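Side-chain contact in alpha-galactosidase (Thermus thermophilus, PDB 6LCJ), which probably hydrolyses the glycosidic bonds of terminal alpha-galactosyl groups in galactosides, as a hexameric GH36-family glycosidase with a TIM-barrel domain: residues Asn411-Ser414 against Pro415-Arg419. Sequence-based numbering, arbitrary orientation.
Sequences NLLS and PEEMR
Ser-414 and Glu-417 form a capping box at the start of a helix. Ser-414 is the N-cap residue. Its OG accepts from the backbone N of Glu-417 at 3.0 Å, with an N-H...O angle of 163°. The chi1 of Ser-414 is 85°, which swings OG over towards the N-H of Glu-417. In return, OE1 of Glu-417 takes the N-H of Ser-414 at 2.7 Å in an almost straight bond. The donor comes to the anti side of the carboxylate and 28° out of its plane. The helix starts in the same place, with Met-418 N donating to Ser-414 O at 2.8 Å. Replacing Glu-417 with alanine removes the carboxylate, so the N-H of Ser-414 is likely to lose its acceptor and the serine to be held less firmly over the helix end.

Leu-413 and Met-418 pack together beside the cap. CB of Leu-413 touches CG of Met-418 at 3.9 Å, while its CD2 lies against OE1 of Glu-417. The Met-418 chain bends at chi3 and brings CE to within 3.4 Å of Leu-413 O. SD of Met-418 faces Asn-411 ND2 at 3.6 Å. A water joins Ser-414 OG to OE2 of Glu-416 and donates to OE2.

Further back, Asn-411 shapes the approach to the cap. Its OD1 accepts from Leu-413 N at 2.9 Å, an Asx turn, with the donor well above the carbonyl plane. Its ND2 is hydrogen-bonded to Arg-407 O.

This junction links the loop after strand 398-400 of the parallel barrel sheet to helix 415-428, which leads on to barrel strand 431-433. Leu-413 and Glu-417 both rest on Leu-380 of helix 380-388.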
# COMPACT_ATOMS: atom_id res chain seq x y z
N ASN E 411 -18.49 38.42 22.77
CA ASN E 411 -17.10 38.53 22.35
C ASN E 411 -16.26 37.83 23.40
O ASN E 411 -16.50 37.99 24.59
CB ASN E 411 -16.70 40.01 22.18
CG ASN E 411 -15.29 40.17 21.66
OD1 ASN E 411 -14.64 39.19 21.31
ND2 ASN E 411 -14.80 41.42 21.62
N LEU E 412 -15.32 37.00 22.97
CA LEU E 412 -14.45 36.30 23.90
C LEU E 412 -13.09 36.95 24.03
O LEU E 412 -12.28 36.49 24.84
CB LEU E 412 -14.24 34.84 23.48
CG LEU E 412 -15.45 33.93 23.37
CD1 LEU E 412 -14.98 32.50 23.10
CD2 LEU E 412 -16.33 34.05 24.63
N LEU E 413 -12.84 38.01 23.27
CA LEU E 413 -11.51 38.60 23.23
C LEU E 413 -11.21 39.36 24.52
O LEU E 413 -12.09 39.97 25.13
CB LEU E 413 -11.42 39.55 22.04
CG LEU E 413 -11.28 38.85 20.69
CD1 LEU E 413 -11.48 39.87 19.58
CD2 LEU E 413 -9.93 38.19 20.60
N SER E 414 -9.95 39.33 24.91
CA SER E 414 -9.56 40.11 26.07
C SER E 414 -9.32 41.57 25.69
O SER E 414 -9.05 41.89 24.53
CB SER E 414 -8.31 39.52 26.72
OG SER E 414 -7.14 40.02 26.09
N PRO E 415 -9.45 42.48 26.66
CA PRO E 415 -9.19 43.90 26.35
C PRO E 415 -7.79 44.16 25.85
O PRO E 415 -7.60 45.04 25.01
CB PRO E 415 -9.47 44.58 27.69
CG PRO E 415 -10.50 43.68 28.34
CD PRO E 415 -10.07 42.30 27.98
N GLU E 416 -6.80 43.41 26.32
CA GLU E 416 -5.47 43.63 25.76
C GLU E 416 -5.37 43.04 24.35
O GLU E 416 -4.71 43.63 23.48
CB GLU E 416 -4.39 43.08 26.70
CG GLU E 416 -3.85 41.70 26.35
CD GLU E 416 -3.00 41.08 27.47
OE1 GLU E 416 -1.79 41.39 27.54
OE2 GLU E 416 -3.56 40.28 28.26
N GLU E 417 -6.05 41.92 24.09
CA GLU E 417 -6.11 41.39 22.73
C GLU E 417 -6.77 42.40 21.79
O GLU E 417 -6.24 42.69 20.71
CB GLU E 417 -6.85 40.06 22.72
CG GLU E 417 -6.01 38.89 23.27
CD GLU E 417 -6.84 37.65 23.63
OE1 GLU E 417 -8.08 37.76 23.74
OE2 GLU E 417 -6.25 36.56 23.82
N MET E 418 -7.89 42.99 22.20
CA MET E 418 -8.57 43.96 21.35
C MET E 418 -7.71 45.18 21.04
O MET E 418 -7.86 45.80 19.98
CB MET E 418 -9.87 44.41 22.02
CG MET E 418 -10.96 43.41 21.97
SD MET E 418 -12.50 44.05 22.65
CE MET E 418 -12.49 43.28 24.29
N ARG E 419 -6.81 45.57 21.95
CA ARG E 419 -5.98 46.74 21.72
C ARG E 419 -4.97 46.51 20.61
O ARG E 419 -4.60 47.46 19.90
CB ARG E 419 -5.28 47.11 23.03
CG ARG E 419 -4.29 48.25 22.94
CD ARG E 419 -4.07 48.90 24.31
NE ARG E 419 -5.18 49.78 24.73
CZ ARG E 419 -6.10 49.45 25.63
NH1 ARG E 419 -6.07 48.25 26.23
NH2 ARG E 419 -7.06 50.32 25.95
O HOH W 1 -5.10 37.86 27.22